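Conserved hypothetical protein (Staphylococcus aureus subsp. aureus, PDB 1TSJ) is of unknown function but belongs to a 3-demethylubiquinone-9 3-methyltransferase-like family of the glyoxalase clan. Local coordinates at residues 86-90 with 101-105. Numbering follows the deposited sequence.
Sequences MERLF and MPKTN
Lys103 reaches from the corner between strands 98-102 and 104-106 to helix 83-94, laying its aliphatic chain across one face of the Phe90 ring. Lys103 CD lies 3.7 Å from the centroid of the Phe90 ring, 21° off the normal, a CH-pi contact displaced toward the rim; Lys103 CE is 3.4 Å from Phe90 CE2. The phenyl group is brought there by chi1 of -176°, which sets CG anti to the backbone N. Lysine suits this place because its outer methylenes can cover an aromatic face while the charged end travels on. Bends at chi2 and chi3 carry that end past the ring to Glu87; the two side chains cross at about a right angle, and Glu87 OE1 and Lys103 NZ form a long salt bridge of 3.5 Å. Met86, a selenomethionine, packs on Leu125 and Leu127, and Phe90 rests on Ala113, Val115 and Leu125 of the sheet; the lysine methylenes appear to continue this apolar packing toward the surface. The contact thus joins helix and following strand of what is probably a glyoxalase-type beta-alpha-beta-beta-beta module. Apolar packing probably does most of the joining, and the ion pair between two exposed residues probably adds only a modest, solvent-screened attraction.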
HETATM    1  N   MSE A  86      -8.671 -13.068   1.268  1.00 34.74           N
HETATM    2  CA  MSE A  86      -9.463 -12.000   0.583  1.00 36.89           C
HETATM    3  C   MSE A  86     -10.921 -11.886   0.828  1.00 35.36           C
HETATM    4  O   MSE A  86     -11.426 -10.767   1.035  1.00 34.72           O
HETATM    5  CB  MSE A  86      -9.396 -12.062  -0.947  1.00 38.35           C
HETATM    6  CG  MSE A  86      -8.190 -11.372  -1.507  1.00 45.27           C
HETATM    7 SE   MSE A  86      -8.568  -9.458  -1.838  1.00 55.15          SE
HETATM    8  CE  MSE A  86      -9.666  -9.043  -0.595  1.00 55.52           C
ATOM      9  N   GLU A  87     -11.611 -13.008   0.701  1.00 34.23           N
ATOM     10  CA  GLU A  87     -13.039 -13.042   0.950  1.00 34.00           C
ATOM     11  C   GLU A  87     -13.420 -12.554   2.301  1.00 31.90           C
ATOM     12  O   GLU A  87     -14.179 -11.585   2.466  1.00 29.84           O
ATOM     13  CB  GLU A  87     -13.554 -14.485   0.800  1.00 36.38           C
ATOM     14  CG  GLU A  87     -14.157 -14.831  -0.597  1.00 41.98           C
ATOM     15  CD  GLU A  87     -15.307 -13.860  -1.015  1.00 48.13           C
ATOM     16  OE1 GLU A  87     -15.056 -12.726  -1.706  1.00 50.00           O
ATOM     17  OE2 GLU A  87     -16.473 -14.319  -0.636  1.00 51.90           O
ATOM     18  N   ARG A  88     -12.872 -13.251   3.276  1.00 31.01           N
ATOM     19  CA  ARG A  88     -13.007 -12.863   4.670  1.00 32.94           C
ATOM     20  C   ARG A  88     -12.715 -11.392   5.062  1.00 29.50           C
ATOM     21  O   ARG A  88     -13.517 -10.725   5.746  1.00 30.30           O
ATOM     22  CB  ARG A  88     -12.032 -13.777   5.462  1.00 35.52           C
ATOM     23  CG  ARG A  88     -12.211 -15.345   5.195  1.00 39.21           C
ATOM     24  CD  ARG A  88     -11.795 -16.216   6.549  1.00 44.81           C
ATOM     25  NE  ARG A  88     -12.039 -17.734   6.528  1.00 50.27           N
ATOM     26  CZ  ARG A  88     -11.067 -18.737   6.435  1.00 55.46           C
ATOM     27  NH1 ARG A  88      -9.709 -18.448   6.323  1.00 58.44           N
ATOM     28  NH2 ARG A  88     -11.464 -20.049   6.412  1.00 52.96           N
ATOM     29  N   LEU A  89     -11.540 -10.879   4.693  1.00 26.66           N
ATOM     30  CA  LEU A  89     -11.183  -9.535   5.099  1.00 26.13           C
ATOM     31  C   LEU A  89     -12.061  -8.553   4.320  1.00 25.47           C
ATOM     32  O   LEU A  89     -12.585  -7.538   4.901  1.00 25.65           O
ATOM     33  CB  LEU A  89      -9.703  -9.236   4.851  1.00 25.88           C
ATOM     34  CG  LEU A  89      -8.599  -9.374   5.837  1.00 25.85           C
ATOM     35  CD1 LEU A  89      -8.785 -10.602   6.375  1.00 31.99           C
ATOM     36  CD2 LEU A  89      -7.271  -9.444   5.098  1.00 25.64           C
ATOM     37  N   PHE A  90     -12.236  -8.857   3.026  1.00 24.06           N
ATOM     38  CA  PHE A  90     -13.025  -7.990   2.200  1.00 23.21           C
ATOM     39  C   PHE A  90     -14.421  -7.833   2.838  1.00 23.23           C
ATOM     40  O   PHE A  90     -14.869  -6.739   3.212  1.00 22.30           O
ATOM     41  CB  PHE A  90     -13.023  -8.445   0.696  1.00 23.20           C
ATOM     42  CG  PHE A  90     -13.769  -7.480  -0.203  1.00 23.09           C
ATOM     43  CD1 PHE A  90     -13.170  -6.381  -0.698  1.00 22.08           C
ATOM     44  CD2 PHE A  90     -15.121  -7.665  -0.479  1.00 26.28           C
ATOM     45  CE1 PHE A  90     -13.863  -5.454  -1.454  1.00 23.13           C
ATOM     46  CE2 PHE A  90     -15.808  -6.749  -1.222  1.00 26.77           C
ATOM     47  CZ  PHE A  90     -15.182  -5.651  -1.706  1.00 24.21           C
HETATM   48  N   MSE A 101     -12.445   0.447  -4.452  1.00 37.56           N
HETATM   49  CA  MSE A 101     -12.314  -0.418  -5.548  1.00 41.97           C
HETATM   50  C   MSE A 101     -12.600  -1.839  -5.146  1.00 38.46           C
HETATM   51  O   MSE A 101     -12.100  -2.324  -4.109  1.00 37.23           O
HETATM   52  CB  MSE A 101     -10.917  -0.367  -5.993  1.00 42.86           C
HETATM   53  CG  MSE A 101     -10.653  -1.378  -7.068  1.00 49.10           C
HETATM   54 SE   MSE A 101      -8.737  -1.145  -7.430  1.00 60.30          SE
HETATM   55  CE  MSE A 101      -8.566   1.145  -7.446  1.00 60.87           C
ATOM     56  N   PRO A 102     -13.431  -2.513  -5.937  1.00 37.66           N
ATOM     57  CA  PRO A 102     -13.884  -3.888  -5.564  1.00 36.64           C
ATOM     58  C   PRO A 102     -12.965  -4.890  -6.088  1.00 35.34           C
ATOM     59  O   PRO A 102     -12.010  -4.514  -6.678  1.00 31.57           O
ATOM     60  CB  PRO A 102     -15.204  -4.043  -6.220  1.00 36.59           C
ATOM     61  CG  PRO A 102     -14.953  -3.252  -7.580  1.00 39.26           C
ATOM     62  CD  PRO A 102     -14.031  -2.026  -7.203  1.00 37.96           C
ATOM     63  N   LYS A 103     -13.261  -6.153  -5.775  1.00 36.36           N
ATOM     64  CA  LYS A 103     -12.338  -7.227  -6.008  1.00 37.72           C
ATOM     65  C   LYS A 103     -12.118  -7.296  -7.529  1.00 38.86           C
ATOM     66  O   LYS A 103     -13.096  -7.391  -8.305  1.00 39.67           O
ATOM     67  CB  LYS A 103     -12.816  -8.581  -5.428  1.00 38.02           C
ATOM     68  CG  LYS A 103     -12.695  -8.810  -3.907  1.00 38.11           C
ATOM     69  CD  LYS A 103     -13.961  -9.462  -3.236  1.00 39.08           C
ATOM     70  CE  LYS A 103     -15.392  -8.968  -3.747  1.00 39.64           C
ATOM     71  NZ  LYS A 103     -16.532 -10.038  -3.432  1.00 40.86           N
ATOM     72  N   THR A 104     -10.848  -7.212  -7.927  1.00 38.92           N
ATOM     73  CA  THR A 104     -10.478  -6.894  -9.276  1.00 39.63           C
ATOM     74  C   THR A 104      -9.160  -7.552  -9.568  1.00 40.40           C
ATOM     75  O   THR A 104      -8.227  -7.537  -8.777  1.00 38.16           O
ATOM     76  CB  THR A 104     -10.265  -5.415  -9.463  1.00 40.28           C
ATOM     77  OG1 THR A 104     -11.420  -4.672  -9.120  1.00 43.93           O
ATOM     78  CG2 THR A 104     -10.223  -5.074 -10.893  1.00 43.47           C
ATOM     79  N   ASN A 105      -9.110  -8.165 -10.726  1.00 43.02           N
ATOM     80  CA  ASN A 105      -7.918  -8.865 -11.137  1.00 46.30           C
ATOM     81  C   ASN A 105      -7.015  -7.843 -11.795  1.00 46.33           C
ATOM     82  O   ASN A 105      -7.323  -7.240 -12.818  1.00 44.53           O
ATOM     83  CB  ASN A 105      -8.293 -10.026 -12.084  1.00 48.02           C
ATOM     84  CG  ASN A 105      -7.065 -10.798 -12.654  1.00 51.54           C
ATOM     85  OD1 ASN A 105      -7.258 -11.589 -13.569  1.00 57.65           O
ATOM     86  ND2 ASN A 105      -5.860 -10.628 -12.100  1.00 55.11           N
TER